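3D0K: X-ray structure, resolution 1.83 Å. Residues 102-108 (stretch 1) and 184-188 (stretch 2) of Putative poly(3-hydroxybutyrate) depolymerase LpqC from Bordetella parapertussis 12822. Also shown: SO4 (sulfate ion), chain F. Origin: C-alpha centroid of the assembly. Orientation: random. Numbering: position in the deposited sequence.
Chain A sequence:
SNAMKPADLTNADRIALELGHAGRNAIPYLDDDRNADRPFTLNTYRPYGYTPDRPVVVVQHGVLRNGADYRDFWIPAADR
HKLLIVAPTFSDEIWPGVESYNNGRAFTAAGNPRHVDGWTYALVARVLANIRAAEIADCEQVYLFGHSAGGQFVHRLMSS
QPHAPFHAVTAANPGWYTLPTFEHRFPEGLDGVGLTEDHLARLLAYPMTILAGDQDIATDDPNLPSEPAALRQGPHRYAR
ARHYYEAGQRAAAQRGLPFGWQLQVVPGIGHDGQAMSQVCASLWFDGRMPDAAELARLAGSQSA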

# COMPACT_ATOMS: atom_id res chain seq x y z
N ASN A 102 4.57 9.01 -1.57
CA ASN A 102 4.11 8.42 -2.84
C ASN A 102 5.24 7.81 -3.72
O ASN A 102 5.06 6.71 -4.28
CB ASN A 102 3.38 9.43 -3.76
CG ASN A 102 2.31 10.25 -3.09
OD1 ASN A 102 1.28 10.58 -3.77
ND2 ASN A 102 2.53 10.67 -1.85
N ASN A 103 6.31 8.57 -3.93
CA ASN A 103 7.40 8.22 -4.86
C ASN A 103 8.60 7.54 -4.18
O ASN A 103 9.63 7.24 -4.84
CB ASN A 103 7.94 9.46 -5.63
CG ASN A 103 6.84 10.24 -6.40
OD1 ASN A 103 7.12 11.33 -6.97
ND2 ASN A 103 5.63 9.73 -6.40
N GLY A 104 8.48 7.28 -2.87
CA GLY A 104 9.46 6.37 -2.21
C GLY A 104 10.87 6.95 -1.98
O GLY A 104 11.81 6.19 -1.71
N ARG A 105 11.04 8.26 -2.09
CA ARG A 105 12.40 8.87 -2.02
C ARG A 105 13.39 8.14 -2.98
O ARG A 105 14.50 7.75 -2.57
CB ARG A 105 12.96 8.81 -0.57
CG ARG A 105 12.67 10.01 0.27
CD ARG A 105 13.41 10.05 1.61
NE ARG A 105 14.74 10.56 1.45
CZ ARG A 105 15.86 9.88 1.69
NH1 ARG A 105 17.03 10.46 1.46
NH2 ARG A 105 15.82 8.65 2.16
N ALA A 106 12.94 7.89 -4.21
CA ALA A 106 13.69 7.07 -5.18
C ALA A 106 14.97 7.79 -5.65
O ALA A 106 15.91 7.15 -6.15
CB ALA A 106 12.85 6.73 -6.35
N PHE A 107 14.99 9.11 -5.54
CA PHE A 107 16.11 9.90 -6.06
C PHE A 107 16.84 10.59 -4.97
O PHE A 107 16.23 10.98 -4.01
CB PHE A 107 15.62 10.93 -7.07
CG PHE A 107 15.01 10.32 -8.28
CD1 PHE A 107 13.62 10.23 -8.39
CD2 PHE A 107 15.82 9.79 -9.28
CE1 PHE A 107 13.05 9.62 -9.51
CE2 PHE A 107 15.26 9.20 -10.41
CZ PHE A 107 13.86 9.12 -10.52
N THR A 108 18.15 10.76 -5.15
CA THR A 108 18.91 11.64 -4.31
C THR A 108 18.53 13.06 -4.72
O THR A 108 17.82 13.27 -5.73
CB THR A 108 20.46 11.47 -4.52
OG1 THR A 108 20.82 11.84 -5.85
CG2 THR A 108 20.90 10.03 -4.23
S SO4 F . 24.52 11.97 -5.30
O1 SO4 F . 23.53 11.36 -6.18
O2 SO4 F . 25.81 11.90 -5.98
O3 SO4 F . 24.15 13.36 -5.08
O4 SO4 F . 24.65 11.29 -4.00
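Stretch 2 (184-188) HRFPE

Two loops far apart in sequence can pack against each other without a single hydrogen bond between them, and HRFPE against residues 102-108 is a compact example. Neither segment forms regular helix or strand. Stretch 2 enters extended through His184, Arg185 and Phe186, then turns at Pro187, which follows a cis peptide bond; a weak hydrogen bond from Glu188 N to Arg185 O (2.9 Å) spans the turn. The order of contacts is antiparallel in sense: Pro187 lies by Asn103, their CA atoms 6.4 Å apart, whereas Arg185 reaches Phe107.

Apolar packing centres on Phe186. Its CB leaves sideways, but with chi1 in the t well the ring extends to stretch 1, bringing Phe186 CE2 to 3.6 Å from Ala106 CB and Phe186 CD2 to 4.0 Å from Phe107 CE1, with Phe107 CE1 at the edge of the Phe186 ring.

Carbonyl oxygens meet ring edges in both directions. Asn103 O lies 3.3 Å from Phe186 CE2, and Phe186 O lies 3.4 Å from Phe107 CZ, each near the plane of the ring it approaches, where the C-H groups carry slight positive charge.

Two further van der Waals contacts complete the interface: Asn103 OD1 sits 3.7 Å from Pro187 CG, and Arg185 CG sits 4.2 Å from Phe107 CZ. Together the stretches bury 269 Å², both sides summed.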

# COMPACT_ATOMS: atom_id res chain seq x y z
N HIS A 184 9.41 5.49 -19.76
CA HIS A 184 9.37 6.74 -19.00
C HIS A 184 10.17 6.59 -17.72
O HIS A 184 10.25 5.48 -17.16
CB HIS A 184 7.93 7.14 -18.66
CG HIS A 184 7.01 7.02 -19.82
ND1 HIS A 184 5.97 6.11 -19.86
CD2 HIS A 184 7.01 7.65 -21.02
CE1 HIS A 184 5.35 6.21 -21.02
NE2 HIS A 184 5.97 7.13 -21.75
N ARG A 185 10.78 7.71 -17.29
CA ARG A 185 11.52 7.74 -16.04
C ARG A 185 10.51 7.63 -14.90
O ARG A 185 9.41 8.17 -14.96
CB ARG A 185 12.27 9.06 -15.90
CG ARG A 185 13.21 9.16 -14.65
CD ARG A 185 14.16 10.37 -14.82
NE ARG A 185 15.11 10.04 -15.90
CZ ARG A 185 16.30 9.47 -15.68
NH1 ARG A 185 16.69 9.20 -14.42
NH2 ARG A 185 17.12 9.18 -16.70
N PHE A 186 10.91 6.92 -13.87
CA PHE A 186 10.17 6.91 -12.62
C PHE A 186 9.95 8.36 -12.11
O PHE A 186 10.86 9.19 -12.21
CB PHE A 186 10.93 6.04 -11.64
CG PHE A 186 10.22 5.78 -10.37
CD1 PHE A 186 9.37 4.69 -10.26
CD2 PHE A 186 10.40 6.64 -9.25
CE1 PHE A 186 8.67 4.41 -9.05
CE2 PHE A 186 9.69 6.39 -8.04
CZ PHE A 186 8.85 5.26 -7.93
N PRO A 187 8.75 8.67 -11.57
CA PRO A 187 7.67 7.72 -11.27
C PRO A 187 6.66 7.46 -12.43
O PRO A 187 5.70 6.71 -12.22
CB PRO A 187 6.99 8.36 -10.08
CG PRO A 187 7.14 9.88 -10.34
CD PRO A 187 8.39 10.05 -11.17
N GLU A 188 6.87 8.05 -13.61
CA GLU A 188 5.90 7.81 -14.69
C GLU A 188 6.01 6.37 -15.23
O GLU A 188 4.98 5.71 -15.54
CB GLU A 188 5.97 8.85 -15.84
CG GLU A 188 4.84 8.55 -16.87
CD GLU A 188 4.82 9.45 -18.10
OE1 GLU A 188 3.77 9.48 -18.79
OE2 GLU A 188 5.84 10.13 -18.38